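Local coordinates for protein tubulin binding cofactor C (Leishmania major, PDB 5AJ8) that probably acts as a chaperone in tubulin folding, this chain being its C-terminal domain, a parallel beta-helix of the TBCC family, at residues N72-W78 / A90-Y96; C34-Y40 / C53-Y59; L65-T71 / P83-D89. The protein carries 1 engineered substitution. All coordinates share one frame; numbering follows the deposited sequence. Where two conformers were deposited one is given.

Contact 1 of 3, residues N72-W78 / A90-Y96; sequences NLDMYVW and AMRFGPY. Engineered in segment 72-78: Met75 (natural residue Leu).
Arg92 grips Asp74 side-on, NE reaching OD1 and NH2 reaching OD2, each bond 2.8 Å long. A bend at chi3 (-59°) swings the guanidinium back alongside the acid. Both oxygens lie near the guanidinium plane, but the carboxylate is turned 36° from it: NE meets OD1 from above the carboxylate plane, whereas NH2 meets Asp74 OD2 from its syn side, 30° out of that plane. This two-nitrogen salt bridge pins the rotation of both groups; both residues are partly exposed, and Asp74 also touches Arg57. Strands 73-78 and 91-95 are parallel neighbours from successive coils of a right-handed beta-helix, and their backbone ladder includes Met75 N to Arg92 O at 2.7 Å and Gly94 N to Met75 O at 2.8 Å. Met75, an engineered residue (leucine in nature) present as selenomethionine, points to the buried face. Its CB sits over the face of the Phe93 ring, 4.0 Å from the centroid, and its CG follows the CE2-CZ side. Past Pro95, Tyr96 packs its CB against Trp78, 3.7 Å from Trp78 CB. The Tyr96 ring turns an edge to the preceding strand, CD1 lying 3.7 Å from Tyr76 O, while its hydroxyl hydrogen-bonds to Cys41 O.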
loop_
_atom_site.group_PDB
_atom_site.type_symbol
_atom_site.label_atom_id
_atom_site.label_comp_id
_atom_site.label_asym_id
_atom_site.label_seq_id
_atom_site.Cartn_x
_atom_site.Cartn_y
_atom_site.Cartn_z
ATOM N N ASN A 72 -10.319 -9.261 -1.908
ATOM C CA ASN A 72 -11.022 -7.988 -2.157
ATOM C C ASN A 72 -10.303 -6.776 -1.557
ATOM O O ASN A 72 -10.889 -5.986 -0.823
ATOM C CB ASN A 72 -12.483 -8.036 -1.663
ATOM C CG ASN A 72 -13.346 -8.976 -2.483
ATOM O OD1 ASN A 72 -13.923 -8.599 -3.494
ATOM N ND2 ASN A 72 -13.461 -10.183 -2.029
ATOM N N LEU A 73 -9.012 -6.666 -1.852
ATOM C CA LEU A 73 -8.198 -5.493 -1.490
ATOM C C LEU A 73 -7.994 -4.645 -2.735
ATOM O O LEU A 73 -7.661 -5.174 -3.797
ATOM C CB LEU A 73 -6.832 -5.907 -0.952
ATOM C CG LEU A 73 -6.679 -6.637 0.388
ATOM C CD1 LEU A 73 -5.405 -6.328 1.130
ATOM C CD2 LEU A 73 -7.869 -6.415 1.291
ATOM N N ASP A 74 -8.266 -3.341 -2.628
ATOM C CA ASP A 74 -7.860 -2.405 -3.678
ATOM C C ASP A 74 -6.544 -1.810 -3.202
ATOM O O ASP A 74 -6.502 -1.146 -2.154
ATOM C CB ASP A 74 -8.904 -1.325 -3.948
ATOM C CG ASP A 74 -10.152 -1.854 -4.671
ATOM O OD1 ASP A 74 -10.134 -2.989 -5.196
ATOM O OD2 ASP A 74 -11.182 -1.125 -4.665
HETATM N N MSE A 75 -5.465 -2.094 -3.930
HETATM C CA MSE A 75 -4.091 -1.734 -3.510
HETATM C C MSE A 75 -3.576 -0.591 -4.356
HETATM O O MSE A 75 -3.344 -0.769 -5.560
HETATM C CB MSE A 75 -3.157 -2.949 -3.704
HETATM C CG MSE A 75 -3.444 -4.222 -2.919
HETATM SE SE MSE A 75 -3.532 -3.906 -0.992
HETATM C CE MSE A 75 -1.707 -3.160 -0.870
ATOM N N TYR A 76 -3.361 0.583 -3.750
ATOM C CA TYR A 76 -2.800 1.751 -4.429
ATOM C C TYR A 76 -1.333 1.901 -4.036
ATOM O O TYR A 76 -1.000 2.330 -2.922
ATOM C CB TYR A 76 -3.607 3.012 -4.092
ATOM C CG TYR A 76 -5.058 2.931 -4.561
ATOM C CD1 TYR A 76 -6.047 2.356 -3.765
ATOM C CD2 TYR A 76 -5.419 3.397 -5.800
ATOM C CE1 TYR A 76 -7.378 2.283 -4.199
ATOM C CE2 TYR A 76 -6.722 3.332 -6.246
ATOM C CZ TYR A 76 -7.698 2.772 -5.447
ATOM O OH TYR A 76 -8.991 2.707 -5.937
ATOM N N VAL A 77 -0.458 1.545 -4.962
ATOM C CA VAL A 77 0.869 1.111 -4.644
ATOM C C VAL A 77 1.962 1.878 -5.419
ATOM O O VAL A 77 1.862 2.071 -6.637
ATOM C CB VAL A 77 0.978 -0.411 -4.963
ATOM C CG1 VAL A 77 2.409 -0.906 -4.862
ATOM C CG2 VAL A 77 0.077 -1.202 -4.039
ATOM N N TRP A 78 3.012 2.277 -4.700
ATOM C CA TRP A 78 4.278 2.702 -5.313
ATOM C C TRP A 78 5.355 1.823 -4.688
ATOM O O TRP A 78 5.712 1.990 -3.522
ATOM C CB TRP A 78 4.560 4.188 -5.067
ATOM C CG TRP A 78 5.668 4.806 -5.958
ATOM C CD1 TRP A 78 6.875 4.254 -6.302
ATOM C CD2 TRP A 78 5.634 6.098 -6.576
ATOM N NE1 TRP A 78 7.576 5.119 -7.113
ATOM C CE2 TRP A 78 6.837 6.260 -7.288
ATOM C CE3 TRP A 78 4.678 7.115 -6.625
ATOM C CZ2 TRP A 78 7.120 7.417 -8.030
ATOM C CZ3 TRP A 78 4.947 8.255 -7.356
ATOM C CH2 TRP A 78 6.153 8.397 -8.060
ATOM N N ALA A 90 -9.305 -11.513 -5.939
ATOM C CA ALA A 90 -10.074 -10.289 -6.122
ATOM C C ALA A 90 -9.221 -9.108 -5.684
ATOM O O ALA A 90 -9.680 -8.217 -4.955
ATOM C CB ALA A 90 -11.416 -10.354 -5.372
HETATM N N MSE A 91 -7.977 -9.119 -6.144
HETATM C CA MSE A 91 -7.020 -8.052 -5.849
HETATM C C MSE A 91 -7.047 -7.111 -7.023
HETATM O O MSE A 91 -7.036 -7.547 -8.187
HETATM C CB MSE A 91 -5.620 -8.581 -5.625
HETATM C CG MSE A 91 -5.491 -9.731 -4.619
HETATM SE SE MSE A 91 -6.083 -9.199 -2.843
HETATM C CE MSE A 91 -4.492 -8.146 -2.390
ATOM N N ARG A 92 -7.119 -5.812 -6.749
ATOM C CA ARG A 92 -7.052 -4.818 -7.816
ATOM C C ARG A 92 -5.985 -3.772 -7.477
ATOM O O ARG A 92 -5.945 -3.260 -6.343
ATOM C CB ARG A 92 -8.408 -4.130 -7.995
ATOM C CG ARG A 92 -9.555 -5.118 -8.189
ATOM C CD ARG A 92 -10.818 -4.433 -8.693
ATOM N NE ARG A 92 -11.255 -3.400 -7.760
ATOM C CZ ARG A 92 -12.263 -2.572 -7.982
ATOM N NH1 ARG A 92 -12.930 -2.626 -9.119
ATOM N NH2 ARG A 92 -12.624 -1.680 -7.055
ATOM N N PHE A 93 -5.162 -3.446 -8.454
ATOM C CA PHE A 93 -4.003 -2.561 -8.258
ATOM C C PHE A 93 -4.078 -1.249 -9.000
ATOM O O PHE A 93 -4.412 -1.184 -10.172
ATOM C CB PHE A 93 -2.707 -3.274 -8.639
ATOM C CG PHE A 93 -2.307 -4.334 -7.660
ATOM C CD1 PHE A 93 -2.911 -5.561 -7.678
ATOM C CD2 PHE A 93 -1.326 -4.080 -6.714
ATOM C CE1 PHE A 93 -2.548 -6.537 -6.776
ATOM C CE2 PHE A 93 -0.967 -5.030 -5.790
ATOM C CZ PHE A 93 -1.581 -6.266 -5.816
ATOM N N GLY A 94 -3.724 -0.204 -8.278
ATOM C CA GLY A 94 -3.689 1.149 -8.787
ATOM C C GLY A 94 -2.447 1.852 -8.262
ATOM O O GLY A 94 -1.656 1.267 -7.500
ATOM N N PRO A 95 -2.255 3.104 -8.686
ATOM C CA PRO A 95 -1.132 3.926 -8.260
ATOM C C PRO A 95 -1.370 4.713 -6.958
ATOM O O PRO A 95 -2.497 5.175 -6.669
ATOM C CB PRO A 95 -0.993 4.894 -9.423
ATOM C CG PRO A 95 -2.418 5.161 -9.818
ATOM C CD PRO A 95 -3.089 3.802 -9.688
ATOM N N TYR A 96 -0.283 4.890 -6.218
ATOM C CA TYR A 96 -0.257 5.597 -4.920
ATOM C C TYR A 96 -0.700 7.065 -5.042
ATOM O O TYR A 96 -1.231 7.661 -4.089
ATOM C CB TYR A 96 1.175 5.514 -4.387
ATOM C CG TYR A 96 1.461 5.997 -2.989
ATOM C CD1 TYR A 96 0.833 5.428 -1.883
ATOM C CD2 TYR A 96 2.406 6.986 -2.767
ATOM C CE1 TYR A 96 1.136 5.826 -0.602
ATOM C CE2 TYR A 96 2.718 7.396 -1.489
ATOM C CZ TYR A 96 2.079 6.814 -0.408
ATOM O OH TYR A 96 2.395 7.214 0.863
HETATM O O HOH W 1 -10.574 -5.679 -4.697
HETATM O O HOH W 2 2.453 4.300 -8.051
#

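Contact 2 of 3, residues C34-Y40 / C53-Y59; sequences CADCAIY and CTNCRVY
Near-identical first torsions set Tyr40 (chi1 -63°) and Tyr59 (chi1 -58°) side by side, each with CG next to its own backbone N and the rings pointing the same way. The planes are only 12° from parallel but slid apart, centroids 5.0 Å apart, so the rings barely overlap and Tyr40 CE1 meets Tyr59 CD1 at 3.5 Å. Such in-register alignment of like residues is characteristic of a parallel beta-helix, and the row continues in Tyr76 of the next coil, which stacks on Tyr59. Beyond the rings, the hydroxyls are held by the segment that covers this face: Tyr40 OH hydrogen-bonds to Ser164 OG and Arg162 NH1, and Tyr59 OH to the backbone O of Arg162. On the other face, with Cys56, the Ile39 CD1 methyl lies 4.1 Å from Val58 CG2. The corners are tied as well. Asn55 crosses Asp36, and Asn55 ND2 donates to Asp36 OD1 at 2.7 Å, from above the carboxylate plane. Arg57 curls back through bends at chi2 and chi3, and its NH1 holds the other end of the same amide, Asn55 OD1, at 2.8 Å. Asn55 is therefore fixed from both ends, which settles its flip. Inside the corner the thiols of Cys37 and Cys56 pack without a disulfide, SG to SG 3.9 Å, and where the pairing starts Cys34 N makes a weak bond to Cys53 SG at 3.6 Å.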
loop_
_atom_site.group_PDB
_atom_site.type_symbol
_atom_site.label_atom_id
_atom_site.label_comp_id
_atom_site.label_asym_id
_atom_site.label_seq_id
_atom_site.Cartn_x
_atom_site.Cartn_y
_atom_site.Cartn_z
ATOM N N CYS A 34 -6.942 -7.099 9.135
ATOM C CA CYS A 34 -7.789 -5.908 9.033
ATOM C C CYS A 34 -8.898 -6.123 7.994
ATOM O O CYS A 34 -8.697 -6.807 6.981
ATOM C CB CYS A 34 -6.948 -4.691 8.673
ATOM S SG CYS A 34 -5.726 -4.312 9.906
ATOM N N ALA A 35 -10.053 -5.516 8.248
ATOM C CA ALA A 35 -11.236 -5.674 7.393
ATOM C C ALA A 35 -12.082 -4.414 7.328
ATOM O O ALA A 35 -12.131 -3.652 8.295
ATOM C CB ALA A 35 -12.088 -6.850 7.866
ATOM N N ASP A 36 -12.709 -4.194 6.166
ATOM C CA ASP A 36 -13.733 -3.160 5.995
ATOM C C ASP A 36 -13.190 -1.787 6.393
ATOM O O ASP A 36 -13.767 -1.087 7.225
ATOM C CB ASP A 36 -14.965 -3.471 6.866
ATOM C CG ASP A 36 -15.507 -4.892 6.659
ATOM O OD1 ASP A 36 -15.315 -5.501 5.585
ATOM O OD2 ASP A 36 -16.154 -5.407 7.593
ATOM N N CYS A 37 -12.067 -1.402 5.830
ATOM C CA CYS A 37 -11.518 -0.085 6.141
ATOM C C CYS A 37 -10.573 0.403 5.057
ATOM O O CYS A 37 -10.275 -0.322 4.117
ATOM C CB CYS A 37 -10.819 -0.089 7.500
ATOM S SG CYS A 37 -9.378 -1.151 7.630
ATOM N N ALA A 38 -10.166 1.663 5.197
ATOM C CA ALA A 38 -9.166 2.260 4.359
ATOM C C ALA A 38 -7.902 2.345 5.179
ATOM O O ALA A 38 -7.942 2.708 6.364
ATOM C CB ALA A 38 -9.605 3.647 3.907
ATOM N N ILE A 39 -6.778 2.033 4.553
ATOM C CA ILE A 39 -5.486 2.037 5.232
ATOM C C ILE A 39 -4.553 2.990 4.489
ATOM O O ILE A 39 -4.228 2.760 3.342
ATOM C CB ILE A 39 -4.893 0.612 5.283
ATOM C CG1 ILE A 39 -5.860 -0.343 5.982
ATOM C CG2 ILE A 39 -3.547 0.608 5.995
ATOM C CD1 ILE A 39 -5.370 -1.781 6.000
ATOM N N TYR A 40 -4.148 4.064 5.152
ATOM C CA TYR A 40 -3.312 5.105 4.556
ATOM C C TYR A 40 -1.916 5.033 5.158
ATOM O O TYR A 40 -1.759 5.302 6.356
ATOM C CB TYR A 40 -3.937 6.461 4.848
ATOM C CG TYR A 40 -5.292 6.637 4.231
ATOM C CD1 TYR A 40 -5.418 6.911 2.885
ATOM C CD2 TYR A 40 -6.449 6.538 4.995
ATOM C CE1 TYR A 40 -6.649 7.069 2.318
ATOM C CE2 TYR A 40 -7.684 6.714 4.436
ATOM C CZ TYR A 40 -7.781 6.966 3.098
ATOM O OH TYR A 40 -9.002 7.152 2.534
ATOM N N CYS A 53 -6.158 -9.947 5.328
ATOM C CA CYS A 53 -6.965 -8.753 5.229
ATOM C C CYS A 53 -8.030 -8.967 4.174
ATOM O O CYS A 53 -7.767 -9.603 3.155
ATOM C CB CYS A 53 -6.105 -7.539 4.862
ATOM S SG CYS A 53 -4.936 -7.051 6.138
ATOM N N THR A 54 -9.218 -8.428 4.416
ATOM C CA THR A 54 -10.325 -8.518 3.472
ATOM C C THR A 54 -11.080 -7.195 3.375
ATOM O O THR A 54 -11.284 -6.499 4.377
ATOM C CB THR A 54 -11.367 -9.574 3.881
ATOM O OG1 THR A 54 -11.783 -9.346 5.235
ATOM C CG2 THR A 54 -10.793 -10.982 3.743
ATOM N N ASN A 55 -11.505 -6.865 2.160
ATOM C CA ASN A 55 -12.367 -5.701 1.908
ATOM C C ASN A 55 -11.747 -4.418 2.438
ATOM O O ASN A 55 -12.358 -3.697 3.208
ATOM C CB ASN A 55 -13.747 -5.933 2.523
ATOM C CG ASN A 55 -14.752 -4.866 2.144
ATOM O OD1 ASN A 55 -14.667 -4.249 1.074
ATOM N ND2 ASN A 55 -15.728 -4.657 3.014
ATOM N N CYS A 56 -10.492 -4.175 2.058
ATOM C CA CYS A 56 -9.788 -2.969 2.474
ATOM C C CYS A 56 -9.318 -2.225 1.249
ATOM O O CYS A 56 -9.070 -2.831 0.217
ATOM C CB CYS A 56 -8.569 -3.292 3.355
ATOM S SG CYS A 56 -8.939 -3.998 4.959
ATOM N N ARG A 57 -9.206 -0.900 1.385
ATOM C CA ARG A 57 -8.550 -0.045 0.399
ATOM C C ARG A 57 -7.248 0.420 1.041
ATOM O O ARG A 57 -7.285 1.029 2.106
ATOM C CB ARG A 57 -9.441 1.175 0.080
ATOM C CG ARG A 57 -10.438 1.035 -1.038
ATOM C CD ARG A 57 -11.462 -0.040 -0.773
ATOM N NE ARG A 57 -12.094 0.034 0.545
ATOM C CZ ARG A 57 -12.750 -0.990 1.093
ATOM N NH1 ARG A 57 -12.871 -2.153 0.428
ATOM N NH2 ARG A 57 -13.282 -0.848 2.316
ATOM N N VAL A 58 -6.110 0.135 0.405
ATOM C CA VAL A 58 -4.784 0.364 0.992
ATOM C C VAL A 58 -3.924 1.258 0.100
ATOM O O VAL A 58 -3.856 1.032 -1.107
ATOM C CB VAL A 58 -4.079 -0.968 1.194
ATOM C CG1 VAL A 58 -2.758 -0.815 1.931
ATOM C CG2 VAL A 58 -4.996 -1.913 1.961
ATOM N N TYR A 59 -3.353 2.327 0.678
ATOM C CA TYR A 59 -2.491 3.258 -0.042
ATOM C C TYR A 59 -1.130 3.137 0.594
ATOM O O TYR A 59 -0.967 3.483 1.748
ATOM C CB TYR A 59 -3.016 4.690 0.060
ATOM C CG TYR A 59 -4.443 4.869 -0.471
ATOM C CD1 TYR A 59 -5.532 4.511 0.286
ATOM C CD2 TYR A 59 -4.678 5.367 -1.749
ATOM C CE1 TYR A 59 -6.823 4.642 -0.199
ATOM C CE2 TYR A 59 -5.974 5.499 -2.252
ATOM C CZ TYR A 59 -7.047 5.136 -1.464
ATOM O OH TYR A 59 -8.351 5.299 -1.914
#

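Contact 3 of 3, residues L65-T71 / P83-D89; sequences LRLKGCT and PIIEECD
Over one face of the Arg66 guanidinium lies the Ile84 CG2 methyl, offset toward the rim and nearest at NE, 4.1 Å away. Strands 65-68 and 84-86 are parallel neighbours from successive coils of the beta-helix, on a sheet whose outer face carries these charged side chains. At the edge, close to the guanidinium plane, sits the carboxylate of Glu86, whose OE1 takes a hydrogen bond from Arg66 NH2 at 2.9 Å. The two flat groups are turned 60° to each other, and NH2 approaches OE1 from above the carboxylate plane. Glu86 adopts two conformers, so the salt bridge may be held only part of the time. An extended chain, with CG opposite the backbone N (chi1 -176°), carries Glu86 out between Arg66 and Lys68. In this conformer Lys68 runs beside Glu86, CD 3.8 Å from OE1, but its NZ stays 4.4 Å from OE2, beyond a true salt bridge. The opposite face is apolar: Leu67 CD1 meets Ile85 CG2 at 4.1 Å, and Leu67 also packs against Leu73 and Met75 inside the coil. After the strands both segments turn with positive phi, at Gly69 and Glu87, and Gly69 N bonds to Glu86 O at 3.0 Å. Beyond the turn Cys88 SG packs against Cys70 CB and accepts the Cys70 N-H at 3.5 Å, while Cys88 CB lies 3.4 Å from Cys70 O.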
loop_
_atom_site.group_PDB
_atom_site.type_symbol
_atom_site.label_atom_id
_atom_site.label_comp_id
_atom_site.label_asym_id
_atom_site.label_seq_id
_atom_site.Cartn_x
_atom_site.Cartn_y
_atom_site.Cartn_z
ATOM N N LEU A 65 6.603 -5.290 -1.330
ATOM C CA LEU A 65 5.226 -5.472 -0.918
ATOM C C LEU A 65 4.857 -6.943 -1.050
ATOM O O LEU A 65 5.029 -7.530 -2.108
ATOM C CB LEU A 65 4.264 -4.624 -1.747
ATOM C CG LEU A 65 2.764 -4.732 -1.429
ATOM C CD1 LEU A 65 2.463 -4.425 0.021
ATOM C CD2 LEU A 65 1.931 -3.815 -2.319
ATOM N N ARG A 66 4.401 -7.543 0.039
ATOM C CA ARG A 66 3.921 -8.921 -0.015
ATOM C C ARG A 66 2.563 -9.074 0.664
ATOM O O ARG A 66 2.341 -8.581 1.764
ATOM C CB ARG A 66 4.942 -9.883 0.587
ATOM C CG ARG A 66 4.485 -11.340 0.524
ATOM C CD ARG A 66 5.646 -12.307 0.376
ATOM N NE ARG A 66 5.223 -13.712 0.250
ATOM C CZ ARG A 66 6.039 -14.704 -0.111
ATOM N NH1 ARG A 66 7.318 -14.466 -0.420
ATOM N NH2 ARG A 66 5.597 -15.943 -0.154
ATOM N N LEU A 67 1.668 -9.777 0.004
ATOM C CA LEU A 67 0.334 -10.036 0.551
ATOM C C LEU A 67 0.040 -11.542 0.602
ATOM O O LEU A 67 0.313 -12.272 -0.349
ATOM C CB LEU A 67 -0.736 -9.316 -0.256
ATOM C CG LEU A 67 -0.666 -7.784 -0.218
ATOM C CD1 LEU A 67 -0.094 -7.262 -1.515
ATOM C CD2 LEU A 67 -2.041 -7.195 -0.007
ATOM N N LYS A 68 -0.525 -11.991 1.715
ATOM C CA LYS A 68 -0.833 -13.403 1.903
ATOM C C LYS A 68 -2.234 -13.553 2.491
ATOM O O LYS A 68 -2.562 -12.922 3.475
ATOM C CB LYS A 68 0.176 -14.080 2.826
ATOM C CG LYS A 68 -0.141 -15.542 3.073
ATOM C CD LYS A 68 0.988 -16.283 3.760
ATOM C CE LYS A 68 0.657 -17.764 3.860
ATOM N NZ LYS A 68 1.694 -18.479 4.651
ATOM N N GLY A 69 -3.038 -14.410 1.888
ATOM C CA GLY A 69 -4.357 -14.733 2.422
ATOM C C GLY A 69 -5.315 -13.562 2.423
ATOM O O GLY A 69 -6.167 -13.485 3.300
ATOM N N CYS A 70 -5.198 -12.675 1.438
ATOM C CA CYS A 70 -6.061 -11.491 1.341
ATOM C C CYS A 70 -7.121 -11.624 0.216
ATOM O O CYS A 70 -6.863 -12.220 -0.801
ATOM C CB CYS A 70 -5.204 -10.245 1.101
ATOM S SG CYS A 70 -4.026 -9.848 2.438
ATOM N N THR A 71 -8.295 -11.042 0.428
ATOM C CA THR A 71 -9.374 -11.077 -0.552
ATOM C C THR A 71 -10.028 -9.698 -0.674
ATOM O O THR A 71 -10.216 -9.017 0.332
ATOM C CB THR A 71 -10.384 -12.182 -0.186
ATOM O OG1 THR A 71 -11.583 -12.055 -0.967
ATOM C CG2 THR A 71 -10.725 -12.116 1.275
ATOM N N PRO A 83 5.186 -6.284 -6.570
ATOM C CA PRO A 83 4.426 -6.882 -5.464
ATOM C C PRO A 83 4.225 -8.377 -5.644
ATOM O O PRO A 83 4.057 -8.845 -6.784
ATOM C CB PRO A 83 3.086 -6.136 -5.525
ATOM C CG PRO A 83 3.424 -4.810 -6.141
ATOM C CD PRO A 83 4.498 -5.115 -7.142
ATOM N N ILE A 84 4.310 -9.126 -4.546
ATOM C CA ILE A 84 4.100 -10.577 -4.544
ATOM C C ILE A 84 2.783 -10.871 -3.826
ATOM O O ILE A 84 2.555 -10.371 -2.722
ATOM C CB ILE A 84 5.257 -11.325 -3.826
ATOM C CG1 ILE A 84 6.585 -11.103 -4.564
ATOM C CG2 ILE A 84 4.973 -12.813 -3.755
ATOM C CD1 ILE A 84 7.812 -11.681 -3.880
ATOM N N ILE A 85 1.939 -11.706 -4.420
ATOM C CA ILE A 85 0.768 -12.210 -3.706
ATOM C C ILE A 85 0.803 -13.724 -3.579
ATOM O O ILE A 85 1.481 -14.414 -4.344
ATOM C CB ILE A 85 -0.556 -11.763 -4.347
ATOM C CG1 ILE A 85 -0.701 -12.263 -5.783
ATOM C CG2 ILE A 85 -0.662 -10.254 -4.315
ATOM C CD1 ILE A 85 -2.076 -12.001 -6.373
ATOM N N GLU A 86 0.080 -14.217 -2.581
ATOM C CA GLU A 86 0.038 -15.627 -2.247
ATOM C C GLU A 86 -1.285 -15.953 -1.560
ATOM O O GLU A 86 -1.610 -15.353 -0.534
ATOM C CB GLU A 86 1.182 -15.982 -1.303
ATOM C CG GLU A 86 1.268 -17.461 -0.995
ATOM C CD GLU A 86 2.311 -17.820 0.051
ATOM O OE1 GLU A 86 2.999 -16.911 0.586
ATOM O OE2 GLU A 86 2.443 -19.041 0.327
ATOM N N GLU A 87 -2.043 -16.899 -2.115
ATOM C CA GLU A 87 -3.378 -17.215 -1.593
ATOM C C GLU A 87 -4.250 -15.939 -1.479
ATOM O O GLU A 87 -4.883 -15.698 -0.451
ATOM C CB GLU A 87 -3.255 -17.959 -0.255
ATOM C CG GLU A 87 -2.813 -19.416 -0.436
ATOM C CD GLU A 87 -2.170 -20.046 0.800
ATOM O OE1 GLU A 87 -2.232 -19.477 1.911
ATOM O OE2 GLU A 87 -1.563 -21.127 0.655
ATOM N N CYS A 88 -4.231 -15.116 -2.535
ATOM C CA CYS A 88 -5.030 -13.895 -2.610
ATOM C C CYS A 88 -5.996 -13.999 -3.770
ATOM O O CYS A 88 -5.773 -14.752 -4.716
ATOM C CB CYS A 88 -4.152 -12.658 -2.770
ATOM S SG CYS A 88 -3.086 -12.290 -1.369
ATOM N N ASP A 89 -7.073 -13.234 -3.710
ATOM C CA ASP A 89 -8.049 -13.225 -4.809
ATOM C C ASP A 89 -8.809 -11.923 -4.778
ATOM O O ASP A 89 -8.936 -11.328 -3.728
ATOM C CB ASP A 89 -9.029 -14.408 -4.689
ATOM C CG ASP A 89 -9.883 -14.622 -5.969
ATOM O OD1 ASP A 89 -9.361 -14.662 -7.109
ATOM O OD2 ASP A 89 -11.111 -14.771 -5.820
#

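All three contacts join successive coils of one right-handed beta-helix, each pairing segments 18 or 19 residues apart in the sequence. Contact 2 closes first along the chain; contacts 3 and 1 follow with their segments alternating, as successive coils demand. Contacts 1 and 2, with centres about 10 Å apart, share a sheet, in which strands 56-62 and 73-79 are neighbours, joined by bonds such as Tyr76 N to Val58 O. Contact 3 belongs to the other sheet, which contact 2 also reaches round its corner; its centre is about 11 Å from contact 1 and 13 Å from contact 2. Leu65 and Leu67 fill the interior between the sheets, and together the contacts bind the coils into one compact domain.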